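Local coordinates for cellulose-binding protein (Saccharophagus degradans, PDB 2YHG), which probably acts in carbohydrate metabolism, as the nucleoside hydrolase-like and C-terminal part of a longer polysaccharide-binding protein, and may hydrolyse glycosyl compounds, at residues N155-A160 against L180-I185; R30-T35 against I135-K140; T149-C154 against T245-H250; G67-S72 against L186-A191; P143-A148 against D258-S263. One frame throughout, in Å; residues are numbered along the deposited sequence. Where two conformers were deposited one is given.

How the contacts relate
All five contacts lie in the nucleoside hydrolase-like region; four reach one parallel sheet, and contact 4 joins loops beyond its strand ends. Strand 146-150 is the common element: it supplies segments to contacts 3 and 5, stands between strand 30-35 of contact 2 and strand 180-185 of contact 1, and leads into helix 155-167. Contacts 1 and 2, centres about 9 Å apart, pack helices onto the sheet. Contacts 3 and 4, about 13 Å apart, bring sequence-distant loops together beside the calcium ion, whereas contact 5 lies about 23 Å from contact 4. Along the chain contact 1 is nested inside contacts 3, 4 and 5, and contact 2 closes before contact 1 opens.

Contact 1 (N155-A160 against L180-I185); sequences NTIAQA and LRVYDI
Ile157 carries the whole helix side of this contact, and its two branches divide the work against Leu180 and Val182. CG2 comes within 4.1 Å of Val182 CG2, and the same Ile157 methyl lies 4.2 Å from Leu180 CD2. The second branch ends at Ile157 CD1, 4.2 Å from Val182 CG1. Ile157 and Val182 therefore meet tip to tip, both methyls of the valine being engaged, while the Leu180 side chain passes the isoleucine at a slant. The torsions account for this fork: with chi1 at -52° the CG1 branch of Ile157 stands opposite the carbonyl carbon, and chi2 of 169° stretches CD1 out toward the strand. No hydrogen bond crosses, and the CA atoms of Ile157 and Val182 are 8.4 Å apart, a spacing filled by these aliphatic branches. The topology is a beta-alpha-beta crossover: strand 146-150 runs into helix 155-167, helix 170-178 follows, and strand 180-185 returns parallel beside the first strand. Around the first shell, Ile157 also rests on Ala148 and Cys150 of the first strand and on Leu195 of helix 190-198, while Val182 touches Cys150 and Tyr204. Tyr183, the next residue after Val182, points its side chain to the other face of the sheet, where its OH is hydrogen-bonded to Gly268 O. Arg181, between Leu180 and Val182, folds back so that its NH1 donates to Leu180 O at 3.0 Å, approaching from above the carbonyl plane.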
# COMPACT_ATOMS: atom_id res chain seq x y z
N ASN A 155 12.73 12.72 4.01
CA ASN A 155 13.70 13.59 3.41
C ASN A 155 14.41 13.07 2.17
O ASN A 155 14.98 13.89 1.44
CB ASN A 155 14.68 14.18 4.42
CG ASN A 155 15.74 13.21 4.92
OD1 ASN A 155 15.67 11.99 4.73
ND2 ASN A 155 16.76 13.76 5.55
N THR A 156 14.42 11.77 1.90
CA THR A 156 15.00 11.30 0.64
C THR A 156 14.12 11.69 -0.53
O THR A 156 14.59 12.02 -1.63
CB THR A 156 15.26 9.79 0.67
OG1 THR A 156 16.05 9.44 1.83
CG2 THR A 156 16.02 9.35 -0.55
N ILE A 157 12.81 11.68 -0.32
CA ILE A 157 11.84 12.17 -1.30
C ILE A 157 12.03 13.69 -1.44
O ILE A 157 12.04 14.22 -2.57
CB ILE A 157 10.41 11.83 -0.90
CG1 ILE A 157 10.23 10.35 -0.60
CG2 ILE A 157 9.46 12.27 -2.03
CD1 ILE A 157 8.90 9.98 0.05
N ALA A 158 12.17 14.40 -0.32
CA ALA A 158 12.36 15.85 -0.38
C ALA A 158 13.66 16.20 -1.14
O ALA A 158 13.65 17.16 -1.90
CB ALA A 158 12.36 16.45 1.00
N GLN A 159 14.73 15.44 -0.95
CA GLN A 159 15.96 15.75 -1.67
C GLN A 159 15.73 15.58 -3.19
O GLN A 159 16.21 16.39 -3.99
CB GLN A 159 17.11 14.87 -1.22
CG GLN A 159 18.40 15.08 -2.00
CD GLN A 159 19.01 16.45 -1.78
OE1 GLN A 159 18.69 17.14 -0.83
NE2 GLN A 159 19.91 16.88 -2.69
N ALA A 160 15.02 14.54 -3.58
CA ALA A 160 14.70 14.31 -5.00
C ALA A 160 13.94 15.51 -5.56
O ALA A 160 14.28 16.06 -6.62
CB ALA A 160 13.88 13.05 -5.14
N LEU A 180 4.15 11.60 -9.05
CA LEU A 180 4.57 11.12 -7.73
C LEU A 180 3.35 11.07 -6.80
O LEU A 180 2.41 11.85 -6.96
CB LEU A 180 5.62 12.07 -7.19
CG LEU A 180 6.32 11.71 -5.87
CD1 LEU A 180 7.04 10.39 -5.93
CD2 LEU A 180 7.25 12.85 -5.50
N ARG A 181 3.41 10.19 -5.80
CA ARG A 181 2.50 10.21 -4.66
C ARG A 181 3.32 9.85 -3.44
O ARG A 181 4.28 9.07 -3.56
CB ARG A 181 1.35 9.24 -4.77
CG ARG A 181 0.29 9.59 -5.82
CD ARG A 181 0.58 8.80 -7.07
NE ARG A 181 -0.50 9.04 -8.08
CZ ARG A 181 -0.51 10.03 -8.96
NH1 ARG A 181 0.45 10.93 -9.00
NH2 ARG A 181 -1.41 10.01 -9.92
N VAL A 182 2.97 10.41 -2.29
CA VAL A 182 3.67 10.11 -1.06
C VAL A 182 2.71 9.51 -0.05
O VAL A 182 1.63 10.04 0.20
CB VAL A 182 4.34 11.38 -0.46
CG1 VAL A 182 4.98 11.09 0.90
CG2 VAL A 182 5.39 11.93 -1.44
N TYR A 183 3.16 8.41 0.58
CA TYR A 183 2.47 7.82 1.73
C TYR A 183 3.45 7.89 2.90
O TYR A 183 4.44 7.17 2.93
CB TYR A 183 2.02 6.37 1.44
CG TYR A 183 1.01 5.83 2.42
CD1 TYR A 183 1.31 5.68 3.77
CD2 TYR A 183 -0.24 5.42 2.00
CE1 TYR A 183 0.40 5.11 4.63
CE2 TYR A 183 -1.17 4.85 2.89
CZ TYR A 183 -0.83 4.71 4.21
OH TYR A 183 -1.67 4.14 5.15
N ASP A 184 3.16 8.81 3.82
CA ASP A 184 3.98 9.11 5.00
C ASP A 184 3.32 8.45 6.21
O ASP A 184 2.18 8.76 6.53
CB ASP A 184 4.03 10.63 5.13
CG ASP A 184 4.49 11.17 6.47
OD1 ASP A 184 4.99 10.39 7.30
OD2 ASP A 184 4.35 12.42 6.65
N ILE A 185 4.03 7.56 6.89
CA ILE A 185 3.54 6.99 8.14
C ILE A 185 3.85 7.96 9.29
O ILE A 185 5.01 8.15 9.66
CB ILE A 185 4.17 5.62 8.43
CG1 ILE A 185 3.75 4.60 7.35
CG2 ILE A 185 3.77 5.17 9.85
CD1 ILE A 185 2.36 4.02 7.54

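Contact 2 (R30-T35 against I135-K140); sequences RVIHTT and IAAVDK
Strand 30-35 faces the last turn of helix 129-139, with the CA atoms of Ile32 and Ala137 8.8 Å apart and Lys140 the first residue to leave helical geometry. Arg30 bridges that gap with its guanidinium group. NH2 donates to Ala137 O at 2.8 Å with an N-H...O angle of 151°, arriving above the carbonyl plane. Lys140 N reaches Ala137 O from the opposite face of that plane, so one carbonyl in the last turn of the helix is gripped by two donors. A bend at chi3 of 63° turns the arginine head toward the helix. NH1 donates to a water 2.9 Å away, which lies in the guanidinium plane and within 2.8 Å of Val138 O and Lys140 O, and also to Arg144 O. Carbonyls at a helix C-terminus would be expected to suit this cation. Lys140 CB lies 3.9 Å from Arg30 NH2, but the lysine chain runs on extended and holds NZ 5.3 Å from that nitrogen. Deeper in, Ile32 CD1 presses on Ala137 CB at 3.6 Å. The remaining arginine nitrogen, NE, forms a salt bridge with Glu60 of strand 58-64. Strand 30-35 lies between 58-64 and 146-150 in the parallel sheet, Ile32 also touching Ile63 and Val146, while Ile135 of the covering helix leans on Ala160 and Val164 of helix 155-167.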
# COMPACT_ATOMS: atom_id res chain seq x y z
N ARG A 30 3.47 0.86 -8.78
CA ARG A 30 4.89 1.13 -8.62
C ARG A 30 5.12 1.74 -7.26
O ARG A 30 4.52 2.77 -6.94
CB ARG A 30 5.34 2.10 -9.70
CG ARG A 30 5.12 1.63 -11.14
CD ARG A 30 5.46 2.70 -12.14
NE ARG A 30 6.88 3.04 -12.08
CZ ARG A 30 7.41 4.14 -12.59
NH1 ARG A 30 6.61 5.08 -13.14
NH2 ARG A 30 8.70 4.33 -12.53
N VAL A 31 6.06 1.19 -6.51
CA VAL A 31 6.29 1.64 -5.14
C VAL A 31 7.78 1.65 -4.83
O VAL A 31 8.51 0.71 -5.17
CB VAL A 31 5.54 0.77 -4.12
CG1 VAL A 31 5.67 1.37 -2.70
CG2 VAL A 31 4.08 0.62 -4.46
N ILE A 32 8.21 2.71 -4.13
CA ILE A 32 9.53 2.85 -3.59
C ILE A 32 9.35 3.10 -2.09
O ILE A 32 8.62 4.01 -1.71
CB ILE A 32 10.23 4.06 -4.23
CG1 ILE A 32 10.49 3.81 -5.71
CG2 ILE A 32 11.50 4.43 -3.46
CD1 ILE A 32 10.87 5.05 -6.49
N HIS A 33 10.08 2.35 -1.26
CA HIS A 33 10.03 2.54 0.18
C HIS A 33 11.29 3.20 0.67
O HIS A 33 12.40 2.82 0.28
CB HIS A 33 9.84 1.24 0.91
CG HIS A 33 8.57 0.58 0.56
ND1 HIS A 33 7.36 1.22 0.72
CD2 HIS A 33 8.31 -0.67 0.10
CE1 HIS A 33 6.41 0.36 0.37
NE2 HIS A 33 6.95 -0.78 -0.03
N THR A 34 11.13 4.16 1.57
CA THR A 34 12.24 4.68 2.35
C THR A 34 12.00 4.33 3.81
O THR A 34 10.86 4.40 4.28
CB THR A 34 12.46 6.20 2.14
OG1 THR A 34 11.55 7.02 2.93
CG2 THR A 34 12.34 6.61 0.67
N THR A 35 13.03 3.87 4.50
CA THR A 35 12.84 3.25 5.82
C THR A 35 14.01 3.57 6.74
O THR A 35 15.20 3.44 6.34
CB THR A 35 12.65 1.71 5.71
OG1 THR A 35 12.81 1.12 7.01
CG2 THR A 35 13.66 1.04 4.77
N ILE A 135 14.22 10.16 -8.44
CA ILE A 135 14.15 11.00 -9.64
C ILE A 135 14.04 10.13 -10.90
O ILE A 135 13.20 10.37 -11.77
CB ILE A 135 15.34 11.96 -9.74
CG1 ILE A 135 15.34 12.94 -8.56
CG2 ILE A 135 15.32 12.71 -11.07
CD1 ILE A 135 16.55 13.83 -8.51
N ALA A 136 14.91 9.13 -10.99
CA ALA A 136 14.93 8.30 -12.19
C ALA A 136 13.63 7.55 -12.37
O ALA A 136 13.13 7.39 -13.49
CB ALA A 136 16.10 7.34 -12.15
N ALA A 137 13.03 7.10 -11.28
CA ALA A 137 11.76 6.37 -11.37
C ALA A 137 10.64 7.28 -11.82
O ALA A 137 9.84 6.92 -12.70
CB ALA A 137 11.42 5.76 -10.02
N VAL A 138 10.55 8.48 -11.26
CA VAL A 138 9.51 9.41 -11.65
C VAL A 138 9.68 9.83 -13.10
O VAL A 138 8.70 9.98 -13.83
CB VAL A 138 9.46 10.62 -10.72
CG1 VAL A 138 8.45 11.65 -11.22
CG2 VAL A 138 9.13 10.16 -9.28
N ASP A 139 10.92 9.97 -13.56
CA ASP A 139 11.20 10.37 -14.92
C ASP A 139 10.88 9.27 -15.93
O ASP A 139 10.73 9.55 -17.11
CB ASP A 139 12.66 10.77 -15.08
CG ASP A 139 13.00 12.13 -14.48
OD1 ASP A 139 12.11 12.92 -14.19
OD2 ASP A 139 14.22 12.39 -14.42
N LYS A 140 10.88 8.00 -15.53
CA LYS A 140 10.77 6.87 -16.44
C LYS A 140 9.49 6.99 -17.28
O LYS A 140 8.44 7.39 -16.78
CB LYS A 140 10.78 5.57 -15.65
CG LYS A 140 10.94 4.31 -16.42
CD LYS A 140 11.03 3.09 -15.51
CE LYS A 140 11.24 1.80 -16.26
NZ LYS A 140 11.15 0.63 -15.36
O HOH W 1 7.12 7.74 -14.29

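Contact 3 (T149-C154 against T245-H250); sequences TCWGGC and TPAFLH. With CA (calcium ion), chain B.
Trp151 and Thr149 close round the methyl of Ala247. The indole approaches with its pyrrole part, NE1 lying 3.9 Å from Ala247 CB, and the Thr149 CB is 4.0 Å from that same methyl. On the benzo ring, next to the NE1 side, Trp151 CZ2 comes to 3.8 Å from Phe248 CD1. These two rings slant past each other with planes 36° apart, a geometry that is neither a stack nor an edge-to-face pair. Rotamers set the arrangement. Phe248 has chi1 of 57°, wedging CG between the backbone N and the carbonyl carbon; its ring folds back over its own helix, and Thr245 O lies 3.5 Å above the ring plane, near the rim. Thr149 puts OG1 in the corresponding place (chi1 75°), which turns CG2 to within 3.5 Å of Ala247 O. OG1 itself is hydrogen-bonded to His33 ND1; Trp151 NE1 is close to it but badly angled for a bond. Ala247 O is covered by this packing and has no polar partner in the model. Behind the ring, the Trp151 backbone turns the other way: its O binds the calcium ion at 2.4 Å, together with two waters and carboxylates of Asp36, Asp43 and Asp244. A disulfide between Cys150 and Cys154 closes the loop that carries this carbonyl. Aspartates joined by a main-chain oxygen resemble the calcium site of nucleoside hydrolases. One residue thus combines two chemistries, an apolar ring wedged against helix 246-249 and a carbonyl committed to the metal, so that packing and coordination together probably fix the loop.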
# COMPACT_ATOMS: atom_id res chain seq x y z
N THR A 149 7.34 6.17 -0.20
CA THR A 149 6.80 6.08 1.13
C THR A 149 7.82 6.49 2.17
O THR A 149 9.05 6.40 1.97
CB THR A 149 6.25 4.70 1.43
OG1 THR A 149 7.36 3.83 1.64
CG2 THR A 149 5.34 4.20 0.29
N CYS A 150 7.31 6.90 3.32
CA CYS A 150 8.11 7.28 4.48
C CYS A 150 7.78 6.36 5.64
O CYS A 150 6.80 6.56 6.37
CB CYS A 150 7.84 8.74 4.88
SG CYS A 150 7.62 9.79 3.44
N TRP A 151 8.58 5.31 5.81
CA TRP A 151 8.50 4.48 7.00
C TRP A 151 9.21 5.13 8.17
O TRP A 151 8.92 4.82 9.34
CB TRP A 151 9.05 3.07 6.76
CG TRP A 151 8.41 2.24 5.70
CD1 TRP A 151 7.55 2.65 4.71
CD2 TRP A 151 8.68 0.87 5.46
NE1 TRP A 151 7.24 1.59 3.88
CE2 TRP A 151 7.96 0.49 4.31
CE3 TRP A 151 9.47 -0.07 6.12
CZ2 TRP A 151 8.04 -0.79 3.78
CZ3 TRP A 151 9.58 -1.34 5.58
CH2 TRP A 151 8.86 -1.70 4.43
N GLY A 152 10.18 5.99 7.87
CA GLY A 152 10.75 6.96 8.79
C GLY A 152 10.38 8.34 8.26
O GLY A 152 9.21 8.62 7.99
N GLY A 153 11.39 9.21 8.13
CA GLY A 153 11.16 10.51 7.55
C GLY A 153 10.94 10.46 6.04
O GLY A 153 11.02 9.41 5.41
N CYS A 154 10.63 11.62 5.46
CA CYS A 154 10.45 11.73 4.02
C CYS A 154 11.61 12.45 3.33
O CYS A 154 11.49 12.76 2.12
CB CYS A 154 9.15 12.43 3.66
SG CYS A 154 7.61 11.68 4.24
N THR A 245 3.49 -0.84 7.77
CA THR A 245 2.94 -1.71 6.72
C THR A 245 1.76 -1.13 5.94
O THR A 245 1.68 -1.42 4.75
CB THR A 245 2.68 -3.09 7.32
OG1 THR A 245 3.97 -3.68 7.49
CG2 THR A 245 1.76 -3.96 6.50
N PRO A 246 0.92 -0.27 6.52
CA PRO A 246 -0.13 0.35 5.69
C PRO A 246 0.42 1.06 4.45
O PRO A 246 -0.32 1.19 3.45
CB PRO A 246 -0.84 1.26 6.66
CG PRO A 246 -0.71 0.49 7.97
CD PRO A 246 0.73 0.03 7.95
N ALA A 247 1.66 1.54 4.51
CA ALA A 247 2.28 2.25 3.40
C ALA A 247 2.53 1.38 2.18
O ALA A 247 2.79 1.93 1.10
CB ALA A 247 3.56 2.91 3.87
N PHE A 248 2.47 0.07 2.28
CA PHE A 248 2.33 -0.76 1.08
C PHE A 248 1.02 -1.50 0.99
O PHE A 248 0.60 -1.81 -0.13
CB PHE A 248 3.51 -1.73 0.83
CG PHE A 248 3.79 -2.68 1.93
CD1 PHE A 248 4.63 -2.31 2.98
CD2 PHE A 248 3.31 -3.98 1.91
CE1 PHE A 248 4.93 -3.19 3.99
CE2 PHE A 248 3.56 -4.85 2.96
CZ PHE A 248 4.40 -4.45 3.98
N LEU A 249 0.31 -1.75 2.07
CA LEU A 249 -0.99 -2.39 1.92
C LEU A 249 -1.94 -1.49 1.12
O LEU A 249 -2.86 -2.01 0.47
CB LEU A 249 -1.63 -2.74 3.27
CG LEU A 249 -0.85 -3.71 4.14
CD1 LEU A 249 -1.72 -4.07 5.36
CD2 LEU A 249 -0.42 -4.94 3.35
N HIS A 250 -1.74 -0.18 1.15
CA HIS A 250 -2.55 0.75 0.35
C HIS A 250 -2.57 0.34 -1.13
O HIS A 250 -3.61 0.54 -1.78
CB HIS A 250 -1.95 2.15 0.54
CG HIS A 250 -2.78 3.23 -0.05
ND1 HIS A 250 -4.11 3.37 0.22
CD2 HIS A 250 -2.41 4.23 -0.89
CE1 HIS A 250 -4.54 4.41 -0.47
NE2 HIS A 250 -3.53 4.97 -1.14
CA CA B . 9.80 3.05 10.70
O HOH W 2 8.85 2.43 13.01
O HOH W 3 10.31 4.73 12.47

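Contact 4 (G67-S72 against L186-A191); sequences GCWKKS and LGQDNA
Gly67 comes up to Gln188, their CA atoms 5.3 Å apart, where two loops meet beyond the C-terminal ends of parallel strands 58-64 and 180-185, the end of the sheet at which the calcium ion is bound. Gly67 opens a type I beta turn closed by Lys70 N donating to Gly67 O at 2.9 Å. Next, Cys68 N gives the direct hydrogen bond of the contact to Gln188 O, 2.7 Å long and moderately bent (N-H...O 143°). Its side chain has SG between the backbone N and the carbonyl carbon, chi1 60°, which leaves SG 3.4 Å from Gln188 O while its disulfide goes to Cys283. Trp69 follows on the outer side. The CD1 edge of the indole meets Gln188 OE1 at 3.6 Å, with ring and amide planes 53° apart. A water joins the same two residues, accepting from Trp69 N at 3.0 Å and donating to Gln188 OE1 at 2.9 Å. The other end of that amide, NE2, is hydrogen-bonded to Ile185 O and to Trp151 O, a calcium ligand; Gln188 is therefore a second-shell residue, and its amide is gripped at both ends. Further on, Lys71 makes a cation-pi contact with Tyr117. Across the contact, Asp189 is the N-cap of helix 190-198: its OD1 takes a weak bond from Ala191 N at 3.1 Å, and also accepts from Gly192 N and Cys154 N.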
# COMPACT_ATOMS: atom_id res chain seq x y z
N GLY A 67 14.93 9.18 10.31
CA GLY A 67 13.73 9.88 10.77
C GLY A 67 13.98 10.36 12.18
O GLY A 67 15.09 10.23 12.69
N CYS A 68 12.99 10.97 12.82
CA CYS A 68 13.24 11.54 14.11
C CYS A 68 13.51 10.54 15.22
O CYS A 68 14.02 10.93 16.26
CB CYS A 68 12.24 12.62 14.50
SG CYS A 68 10.55 12.36 14.64
N TRP A 69 13.24 9.25 14.98
CA TRP A 69 13.60 8.19 15.89
C TRP A 69 14.95 7.55 15.57
O TRP A 69 15.42 6.71 16.34
CB TRP A 69 12.53 7.11 15.92
CG TRP A 69 11.19 7.62 16.37
CD1 TRP A 69 10.07 7.66 15.62
CD2 TRP A 69 10.84 8.14 17.66
NE1 TRP A 69 9.04 8.20 16.34
CE2 TRP A 69 9.49 8.50 17.60
CE3 TRP A 69 11.54 8.36 18.85
CZ2 TRP A 69 8.81 9.09 18.69
CZ3 TRP A 69 10.87 8.96 19.93
CH2 TRP A 69 9.53 9.28 19.83
N LYS A 70 15.60 7.96 14.49
CA LYS A 70 16.89 7.42 14.06
C LYS A 70 17.52 8.45 13.14
O LYS A 70 17.35 8.37 11.91
CB LYS A 70 16.68 6.07 13.35
CG LYS A 70 17.96 5.48 12.70
CD LYS A 70 18.23 4.05 13.15
CE LYS A 70 19.72 3.71 13.00
NZ LYS A 70 20.21 3.95 11.62
N LYS A 71 18.21 9.43 13.71
CA LYS A 71 18.61 10.61 12.96
C LYS A 71 19.85 10.45 12.12
O LYS A 71 20.16 11.34 11.32
CB LYS A 71 18.70 11.83 13.87
CG LYS A 71 17.34 12.29 14.38
CD LYS A 71 17.42 13.61 15.10
CE LYS A 71 16.05 14.18 15.34
NZ LYS A 71 16.11 15.53 15.97
N SER A 72 20.56 9.34 12.26
CA SER A 72 21.75 9.07 11.47
C SER A 72 21.73 7.61 11.03
O SER A 72 21.33 6.74 11.80
CB SER A 72 22.99 9.35 12.32
OG SER A 72 24.19 9.10 11.61
N LEU A 186 2.79 8.57 9.82
CA LEU A 186 2.77 9.30 11.08
C LEU A 186 3.48 10.64 11.10
O LEU A 186 3.22 11.42 12.03
CB LEU A 186 3.25 8.44 12.25
CG LEU A 186 2.23 7.40 12.70
CD1 LEU A 186 2.91 6.22 13.41
CD2 LEU A 186 1.21 8.04 13.64
N GLY A 187 4.39 10.95 10.20
CA GLY A 187 5.17 12.18 10.24
C GLY A 187 6.35 12.05 11.15
O GLY A 187 6.26 12.12 12.38
N GLN A 188 7.50 11.77 10.54
CA GLN A 188 8.70 11.47 11.28
C GLN A 188 9.89 12.31 10.84
O GLN A 188 11.00 12.10 11.31
CB GLN A 188 9.04 9.98 11.22
CG GLN A 188 7.93 9.12 11.83
CD GLN A 188 8.22 7.67 11.62
OE1 GLN A 188 9.20 7.16 12.15
NE2 GLN A 188 7.40 6.98 10.84
N ASP A 189 9.66 13.30 9.99
CA ASP A 189 10.59 14.39 9.85
C ASP A 189 9.86 15.59 9.30
O ASP A 189 8.72 15.53 8.85
CB ASP A 189 11.87 14.03 9.07
CG ASP A 189 11.72 13.84 7.57
OD1 ASP A 189 10.63 14.09 7.02
OD2 ASP A 189 12.74 13.43 6.96
N ASN A 190 10.56 16.73 9.33
CA ASN A 190 10.02 18.00 8.86
C ASN A 190 10.05 18.11 7.33
O ASN A 190 9.44 19.01 6.77
CB ASN A 190 10.77 19.15 9.54
CG ASN A 190 12.26 19.05 9.36
OD1 ASN A 190 12.72 18.97 8.22
ND2 ASN A 190 13.01 19.16 10.45
N ALA A 191 10.70 17.17 6.64
CA ALA A 191 10.81 17.20 5.19
C ALA A 191 9.52 16.79 4.52
O ALA A 191 9.18 17.31 3.46
CB ALA A 191 11.97 16.33 4.72
O HOH W 4 11.89 7.98 12.66

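Contact 5 (P143-A148 against D258-S263); sequences PRPVWA and DPSVVS
The flat indole of Trp147 turns its benzo edge to the backbone of Pro259 and Ser260, with Pro259 O and Ser260 N both near the ring plane. CZ2 lies 3.3 Å from Pro259 O and CH2 of the same indole 3.4 Å from that oxygen. His250 meets the Trp147 ring in an edge-to-face pair, and Arg181 of the adjacent strand packs against the indole as well. The tryptophan sits on strand 146-150, a central strand of the parallel sheet, while its partner is a type I beta turn from Asp258 to Val261 that begins with an Asx turn. With chi1 at -71°, Trp147 CG lies opposite its own carbonyl carbon and the ring extends from the strand toward this turn. The Pro259 ring passes at a slant to one side of the indole plane, near the rim, CB 3.7 Å from Trp147 CZ2 and CG 3.9 Å from Trp147 NE1. Ser260 OG reaches 4.0 Å from Trp147 CZ2 and is also near the ring of Pro145; its polar partner is Arg181 NE, which ties the turn to strand 180-185. Pro259 O, pressed against the indole, is satisfied by His250 NE2. The turn is held from within by Val261 N donating to Asp258 O at 2.9 Å, and by Ser260 N donating to Asp258 OD1 at 3.0 Å and 152°, on the anti side of that oxygen and 34° out of the carboxylate plane.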
# COMPACT_ATOMS: atom_id res chain seq x y z
N PRO A 143 3.63 4.98 -17.81
CA PRO A 143 2.49 5.89 -17.54
C PRO A 143 1.96 5.79 -16.12
O PRO A 143 1.17 6.65 -15.70
CB PRO A 143 1.43 5.44 -18.55
CG PRO A 143 1.76 4.02 -18.81
CD PRO A 143 3.28 4.00 -18.84
N ARG A 144 2.31 4.72 -15.42
CA ARG A 144 1.85 4.57 -14.07
C ARG A 144 2.60 5.55 -13.16
O ARG A 144 3.81 5.69 -13.26
CB ARG A 144 2.13 3.15 -13.60
CG ARG A 144 1.29 2.07 -14.31
CD ARG A 144 1.72 0.71 -13.85
NE ARG A 144 3.12 0.44 -14.15
CZ ARG A 144 3.81 -0.56 -13.62
NH1 ARG A 144 3.22 -1.38 -12.76
NH2 ARG A 144 5.07 -0.73 -13.94
N PRO A 145 1.91 6.14 -12.21
CA PRO A 145 2.58 6.98 -11.23
C PRO A 145 3.43 6.12 -10.30
O PRO A 145 3.30 4.90 -10.25
CB PRO A 145 1.41 7.62 -10.49
CG PRO A 145 0.25 6.77 -10.72
CD PRO A 145 0.45 6.07 -12.01
N VAL A 146 4.29 6.78 -9.55
CA VAL A 146 5.02 6.05 -8.57
C VAL A 146 4.87 6.61 -7.18
O VAL A 146 4.78 7.83 -6.94
CB VAL A 146 6.46 5.90 -8.98
CG1 VAL A 146 7.07 7.24 -9.14
CG2 VAL A 146 7.24 5.01 -8.02
N TRP A 147 4.66 5.67 -6.27
CA TRP A 147 4.55 5.96 -4.86
C TRP A 147 5.92 5.93 -4.24
O TRP A 147 6.71 5.01 -4.47
CB TRP A 147 3.69 4.94 -4.15
CG TRP A 147 2.26 5.08 -4.50
CD1 TRP A 147 1.63 4.63 -5.63
CD2 TRP A 147 1.28 5.83 -3.78
NE1 TRP A 147 0.35 5.07 -5.67
CE2 TRP A 147 0.10 5.81 -4.55
CE3 TRP A 147 1.30 6.54 -2.58
CZ2 TRP A 147 -1.04 6.49 -4.14
CZ3 TRP A 147 0.16 7.19 -2.17
CH2 TRP A 147 -1.00 7.17 -2.97
N ALA A 148 6.19 6.93 -3.40
CA ALA A 148 7.35 6.91 -2.51
C ALA A 148 6.84 7.01 -1.09
O ALA A 148 5.98 7.85 -0.81
CB ALA A 148 8.36 8.01 -2.85
N ASP A 258 -8.05 1.95 -6.08
CA ASP A 258 -7.04 2.72 -6.76
C ASP A 258 -6.40 3.64 -5.73
O ASP A 258 -7.05 4.54 -5.23
CB ASP A 258 -7.67 3.54 -7.89
CG ASP A 258 -6.64 4.32 -8.69
OD1 ASP A 258 -5.52 4.58 -8.17
OD2 ASP A 258 -6.93 4.62 -9.86
N PRO A 259 -5.13 3.39 -5.37
CA PRO A 259 -4.53 4.12 -4.25
C PRO A 259 -4.39 5.61 -4.53
O PRO A 259 -4.26 6.40 -3.58
CB PRO A 259 -3.16 3.45 -4.09
CG PRO A 259 -2.87 2.93 -5.43
CD PRO A 259 -4.19 2.42 -5.95
N SER A 260 -4.45 6.04 -5.80
CA SER A 260 -4.40 7.46 -6.11
C SER A 260 -5.76 8.13 -5.85
O SER A 260 -5.82 9.37 -5.84
CB SER A 260 -3.98 7.71 -7.55
OG SER A 260 -2.65 7.28 -7.76
N VAL A 261 -6.81 7.36 -5.65
CA VAL A 261 -8.13 7.88 -5.28
C VAL A 261 -8.24 7.56 -3.79
O VAL A 261 -8.72 6.51 -3.38
CB VAL A 261 -9.27 7.26 -6.10
CG1 VAL A 261 -10.58 7.93 -5.69
CG2 VAL A 261 -8.97 7.44 -7.61
N VAL A 262 -7.70 8.47 -2.99
CA VAL A 262 -7.40 8.14 -1.59
C VAL A 262 -8.64 7.99 -0.74
O VAL A 262 -8.56 7.42 0.36
CB VAL A 262 -6.39 9.14 -0.99
CG1 VAL A 262 -5.11 9.19 -1.89
CG2 VAL A 262 -7.01 10.53 -0.80
N SER A 263 -9.78 8.47 -1.20
CA SER A 263 -11.04 8.27 -0.50
C SER A 263 -11.63 6.88 -0.67
O SER A 263 -12.63 6.58 -0.00
CB SER A 263 -12.05 9.26 -1.02
OG SER A 263 -12.24 9.03 -2.42